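Local atomic coordinates of lovastatin nonaketide synthase, polyketide synthase component (Aspergillus terreus, PDB entry 7CPX), a protein that builds the dihydromonacolin L precursor of lovastatin from malonyl-CoA, with NADPH and S-adenosyl-L-methionine, in complex with its partner LovC. Residues T1962-P1970 against L2025-S2036. The protein carries 2 engineered substitutions. Residues are numbered along the deposited sequence; the frame is centred on the assembly and turned at random.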
ATOM      1  N   THR A1962      19.437  44.815 -18.842  1.00124.95           N
ATOM      2  CA  THR A1962      20.259  43.680 -19.234  1.00124.95           C
ATOM      3  C   THR A1962      20.984  44.008 -20.530  1.00124.95           C
ATOM      4  O   THR A1962      20.532  44.833 -21.328  1.00124.95           O
ATOM      5  CB  THR A1962      19.423  42.405 -19.412  1.00124.95           C
ATOM      6  OG1 THR A1962      18.389  42.639 -20.376  1.00124.95           O
ATOM      7  CG2 THR A1962      18.800  41.982 -18.091  1.00124.95           C
ATOM      8  N   ASP A1963      22.123  43.344 -20.727  1.00126.47           N
ATOM      9  CA  ASP A1963      22.874  43.439 -21.970  1.00126.47           C
ATOM     10  C   ASP A1963      22.614  42.270 -22.910  1.00126.47           C
ATOM     11  O   ASP A1963      22.857  42.400 -24.115  1.00126.47           O
ATOM     12  CB  ASP A1963      24.376  43.519 -21.677  1.00126.47           C
ATOM     13  CG  ASP A1963      24.734  44.694 -20.788  1.00126.47           C
ATOM     14  OD1 ASP A1963      24.014  45.714 -20.831  1.00126.47           O
ATOM     15  OD2 ASP A1963      25.735  44.598 -20.047  1.00126.47           O
ATOM     16  N   SER A1964      22.129  41.142 -22.393  1.00121.41           N
ATOM     17  CA  SER A1964      21.784  39.998 -23.224  1.00121.41           C
ATOM     18  C   SER A1964      20.734  39.164 -22.505  1.00121.41           C
ATOM     19  O   SER A1964      20.798  38.988 -21.286  1.00121.41           O
ATOM     20  CB  SER A1964      23.014  39.143 -23.540  1.00121.41           C
ATOM     21  OG  SER A1964      22.663  38.019 -24.327  1.00121.41           O
ATOM     22  N   ILE A1965      19.769  38.654 -23.273  1.00119.79           N
ATOM     23  CA  ILE A1965      18.694  37.826 -22.742  1.00119.79           C
ATOM     24  C   ILE A1965      18.494  36.624 -23.655  1.00119.79           C
ATOM     25  O   ILE A1965      18.928  36.609 -24.809  1.00119.79           O
ATOM     26  CB  ILE A1965      17.366  38.602 -22.595  1.00119.79           C
ATOM     27  CG1 ILE A1965      16.782  38.951 -23.969  1.00119.79           C
ATOM     28  CG2 ILE A1965      17.584  39.863 -21.779  1.00119.79           C
ATOM     29  CD1 ILE A1965      15.455  39.662 -23.900  1.00119.79           C
ATOM     30  N   LEU A1966      17.813  35.614 -23.120  1.00115.70           N
ATOM     31  CA  LEU A1966      17.473  34.405 -23.856  1.00115.70           C
ATOM     32  C   LEU A1966      15.968  34.199 -23.802  1.00115.70           C
ATOM     33  O   LEU A1966      15.364  34.312 -22.732  1.00115.70           O
ATOM     34  CB  LEU A1966      18.193  33.186 -23.274  1.00115.70           C
ATOM     35  CG  LEU A1966      17.835  31.828 -23.884  1.00115.70           C
ATOM     36  CD1 LEU A1966      18.210  31.778 -25.353  1.00115.70           C
ATOM     37  CD2 LEU A1966      18.517  30.706 -23.122  1.00115.70           C
ATOM     38  N   VAL A1967      15.371  33.901 -24.953  1.00117.22           N
ATOM     39  CA  VAL A1967      13.943  33.632 -25.066  1.00117.22           C
ATOM     40  C   VAL A1967      13.785  32.194 -25.533  1.00117.22           C
ATOM     41  O   VAL A1967      14.339  31.809 -26.571  1.00117.22           O
ATOM     42  CB  VAL A1967      13.252  34.603 -26.035  1.00117.22           C
ATOM     43  CG1 VAL A1967      11.750  34.382 -26.017  1.00117.22           C
ATOM     44  CG2 VAL A1967      13.588  36.037 -25.675  1.00117.22           C
ATOM     45  N   LEU A1968      13.017  31.412 -24.782  1.00113.05           N
ATOM     46  CA  LEU A1968      12.915  29.975 -24.985  1.00113.05           C
ATOM     47  C   LEU A1968      11.615  29.629 -25.699  1.00113.05           C
ATOM     48  O   LEU A1968      10.536  30.066 -25.287  1.00113.05           O
ATOM     49  CB  LEU A1968      12.992  29.235 -23.648  1.00113.05           C
ATOM     50  CG  LEU A1968      12.760  27.723 -23.698  1.00113.05           C
ATOM     51  CD1 LEU A1968      13.717  27.058 -24.671  1.00113.05           C
ATOM     52  CD2 LEU A1968      12.906  27.120 -22.312  1.00113.05           C
ATOM     53  N   ASN A1969      11.733  28.843 -26.765  1.00114.11           N
ATOM     54  CA  ASN A1969      10.597  28.354 -27.535  1.00114.11           C
ATOM     55  C   ASN A1969       9.567  29.449 -27.833  1.00114.11           C
ATOM     56  O   ASN A1969       8.387  29.301 -27.508  1.00114.11           O
ATOM     57  CB  ASN A1969       9.934  27.188 -26.816  1.00114.11           C
ATOM     58  CG  ASN A1969       8.918  26.472 -27.681  1.00114.11           C
ATOM     59  OD1 ASN A1969       8.931  26.596 -28.905  1.00114.11           O
ATOM     60  ND2 ASN A1969       8.031  25.715 -27.048  1.00114.11           N
ATOM     61  N   PRO A1970       9.981  30.555 -28.444  1.00117.76           N
ATOM     62  CA  PRO A1970       9.014  31.550 -28.892  1.00117.76           C
ATOM     63  C   PRO A1970       8.444  31.171 -30.245  1.00117.76           C
ATOM     64  O   PRO A1970       9.059  30.389 -30.987  1.00117.76           O
ATOM     65  CB  PRO A1970       9.852  32.830 -28.977  1.00117.76           C
ATOM     66  CG  PRO A1970      11.194  32.338 -29.372  1.00117.76           C
ATOM     67  CD  PRO A1970      11.364  30.996 -28.696  1.00117.76           C
ATOM     68  N   LEU A2025      24.255  26.992 -24.073  1.00107.30           N
ATOM     69  CA  LEU A2025      23.646  28.271 -23.741  1.00107.30           C
ATOM     70  C   LEU A2025      24.723  29.344 -23.595  1.00107.30           C
ATOM     71  O   LEU A2025      25.751  29.107 -22.950  1.00107.30           O
ATOM     72  CB  LEU A2025      22.838  28.175 -22.446  1.00107.30           C
ATOM     73  CG  LEU A2025      21.626  27.242 -22.435  1.00107.30           C
ATOM     74  CD1 LEU A2025      20.822  27.461 -21.169  1.00107.30           C
ATOM     75  CD2 LEU A2025      20.755  27.452 -23.658  1.00107.30           C
ATOM     76  N   PRO A2026      24.527  30.529 -24.175  1.00114.46           N
ATOM     77  CA  PRO A2026      25.503  31.606 -23.975  1.00114.46           C
ATOM     78  C   PRO A2026      25.557  32.033 -22.517  1.00114.46           C
ATOM     79  O   PRO A2026      24.545  32.034 -21.812  1.00114.46           O
ATOM     80  CB  PRO A2026      24.983  32.732 -24.875  1.00114.46           C
ATOM     81  CG  PRO A2026      23.529  32.458 -25.019  1.00114.46           C
ATOM     82  CD  PRO A2026      23.388  30.968 -24.999  1.00114.46           C
ATOM     83  N   ARG A2027      26.757  32.400 -22.068  1.00116.68           N
ATOM     84  CA  ARG A2027      26.957  32.789 -20.679  1.00116.68           C
ATOM     85  C   ARG A2027      26.691  34.267 -20.431  1.00116.68           C
ATOM     86  O   ARG A2027      26.667  34.686 -19.268  1.00116.68           O
ATOM     87  CB  ARG A2027      28.382  32.444 -20.241  1.00116.68           C
ATOM     88  CG  ARG A2027      28.762  30.983 -20.447  1.00116.68           C
ATOM     89  CD  ARG A2027      27.798  30.045 -19.735  1.00116.68           C
ATOM     90  NE  ARG A2027      28.219  28.652 -19.827  1.00116.68           N
ATOM     91  CZ  ARG A2027      29.065  28.063 -18.992  1.00116.68           C
ATOM     92  NH1 ARG A2027      29.618  28.724 -17.986  1.00116.68           N
ATOM     93  NH2 ARG A2027      29.365  26.780 -19.170  1.00116.68           N
ATOM     94  N   GLY A2028      26.492  35.062 -21.480  1.00120.27           N
ATOM     95  CA  GLY A2028      26.191  36.470 -21.306  1.00120.27           C
ATOM     96  C   GLY A2028      24.745  36.777 -20.991  1.00120.27           C
ATOM     97  O   GLY A2028      24.419  37.934 -20.712  1.00120.27           O
ATOM     98  N   VAL A2029      23.875  35.769 -21.020  1.00118.70           N
ATOM     99  CA  VAL A2029      22.456  35.993 -20.778  1.00118.70           C
ATOM    100  C   VAL A2029      22.244  36.420 -19.334  1.00118.70           C
ATOM    101  O   VAL A2029      22.799  35.824 -18.402  1.00118.70           O
ATOM    102  CB  VAL A2029      21.649  34.728 -21.105  1.00118.70           C
ATOM    103  CG1 VAL A2029      20.230  34.857 -20.580  1.00118.70           C
ATOM    104  CG2 VAL A2029      21.643  34.484 -22.602  1.00118.70           C
ATOM    105  N   GLN A2030      21.435  37.461 -19.144  1.00122.06           N
ATOM    106  CA  GLN A2030      21.075  37.945 -17.821  1.00122.06           C
ATOM    107  C   GLN A2030      19.608  37.732 -17.486  1.00122.06           C
ATOM    108  O   GLN A2030      19.237  37.834 -16.312  1.00122.06           O
ATOM    109  CB  GLN A2030      21.406  39.441 -17.697  1.00122.06           C
ATOM    110  CG  GLN A2030      22.893  39.750 -17.747  1.00122.06           C
ATOM    111  CD  GLN A2030      23.185  41.088 -18.393  1.00122.06           C
ATOM    112  OE1 GLN A2030      22.561  41.457 -19.387  1.00122.06           O
ATOM    113  NE2 GLN A2030      24.136  41.824 -17.831  1.00122.06           N
ATOM    114  N   ALA A2031      18.767  37.441 -18.478  1.00119.16           N
ATOM    115  CA  ALA A2031      17.351  37.206 -18.251  1.00119.16           C
ATOM    116  C   ALA A2031      16.877  36.063 -19.135  1.00119.16           C
ATOM    117  O   ALA A2031      17.399  35.845 -20.234  1.00119.16           O
ATOM    118  CB  ALA A2031      16.518  38.463 -18.531  1.00119.16           C
ATOM    119  N   LEU A2032      15.884  35.333 -18.635  1.00114.35           N
ATOM    120  CA  LEU A2032      15.263  34.231 -19.355  1.00114.35           C
ATOM    121  C   LEU A2032      13.777  34.517 -19.518  1.00114.35           C
ATOM    122  O   LEU A2032      13.100  34.880 -18.550  1.00114.35           O
ATOM    123  CB  LEU A2032      15.466  32.906 -18.618  1.00114.35           C
ATOM    124  CG  LEU A2032      14.783  31.687 -19.243  1.00114.35           C
ATOM    125  CD1 LEU A2032      15.294  31.443 -20.651  1.00114.35           C
ATOM    126  CD2 LEU A2032      14.990  30.455 -18.382  1.00114.35           C
ATOM    127  N   VAL A2033      13.280  34.350 -20.737  1.00117.62           N
ATOM    128  CA  VAL A2033      11.882  34.590 -21.069  1.00117.62           C
ATOM    129  C   VAL A2033      11.349  33.294 -21.662  1.00117.62           C
ATOM    130  O   VAL A2033      11.578  32.998 -22.840  1.00117.62           O
ATOM    131  CB  VAL A2033      11.713  35.762 -22.041  1.00117.62           C
ATOM    132  CG1 VAL A2033      10.248  35.970 -22.369  1.00117.62           C
ATOM    133  CG2 VAL A2033      12.317  37.024 -21.452  1.00117.62           C
ATOM    134  N   ASP A2034      10.643  32.511 -20.852  1.00116.83           N
ATOM    135  CA  ASP A2034      10.097  31.231 -21.295  1.00116.83           C
ATOM    136  C   ASP A2034       8.714  31.481 -21.883  1.00116.83           C
ATOM    137  O   ASP A2034       7.738  31.662 -21.152  1.00116.83           O
ATOM    138  CB  ASP A2034      10.040  30.238 -20.141  1.00116.83           C
ATOM    139  CG  ASP A2034       9.480  28.891 -20.557  1.00116.83           C
ATOM    140  OD1 ASP A2034       9.255  28.684 -21.768  1.00116.83           O
ATOM    141  OD2 ASP A2034       9.264  28.038 -19.672  1.00116.83           O
ATOM    142  N   LEU A2035       8.632  31.489 -23.210  1.00117.81           N
ATOM    143  CA  LEU A2035       7.369  31.622 -23.920  1.00117.81           C
ATOM    144  C   LEU A2035       6.826  30.278 -24.378  1.00117.81           C
ATOM    145  O   LEU A2035       5.877  30.240 -25.168  1.00117.81           O
ATOM    146  CB  LEU A2035       7.532  32.555 -25.121  1.00117.81           C
ATOM    147  CG  LEU A2035       8.114  33.935 -24.812  1.00117.81           C
ATOM    148  CD1 LEU A2035       8.058  34.824 -26.041  1.00117.81           C
ATOM    149  CD2 LEU A2035       7.385  34.587 -23.649  1.00117.81           C
ATOM    150  N   SER A2036       7.406  29.177 -23.903  1.00115.48           N
ATOM    151  CA  SER A2036       6.942  27.851 -24.280  1.00115.48           C
ATOM    152  C   SER A2036       5.520  27.637 -23.787  1.00115.48           C
ATOM    153  O   SER A2036       5.291  27.472 -22.584  1.00115.48           O
ATOM    154  CB  SER A2036       7.869  26.776 -23.713  1.00115.48           C
ATOM    155  OG  SER A2036       7.473  25.485 -24.141  1.00115.48           O
TER
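Strands 1964-1968 and 2031-2034 run parallel, their axes 4.7 Å apart and inclined by 16°. L1966 bonds to both neighbours of its register partner L2032: its N donates to A2031 O and its O accepts from V2033 N, both at 2.9 Å. L1968 follows suit with V2033 O and L2035 N, the latter bond longer at 3.2 Å, and S1964 O takes Q2030 N just before strand 2031-2034 begins. There the Q2030 side chain bends back so that OE1 receives S1964 N at 3.1 Å, tilted 32° from the carbonyl plane.

L1966, L2032 and L1968 point to one face, where helix 2041-2051 packs. With CG anti to the backbone N (chi1 175°), L1966 runs alongside L2032 and brings CD2 to L2025 CD2 at 4.0 Å, nearly at right angles. V1967 and V2033 share the other face, where I1953 of helix 1935-1953 touches V2033, and L2035 CD1 reaches V1967 CG1 at 3.7 Å. At the C-terminal ends, N1969 ND2 donates in its amide plane to S2036 OG (3.0 Å), which also hydrogen-bonds D2038 O; D2034 OD1 closes an Asx turn onto S2036 N, and its OD2 hydrogen-bonds T2045 OG1. Strand order 3-2-1-4-5 marks a Rossmann-like sheet, probably of the inactive enoyl reductase-like region.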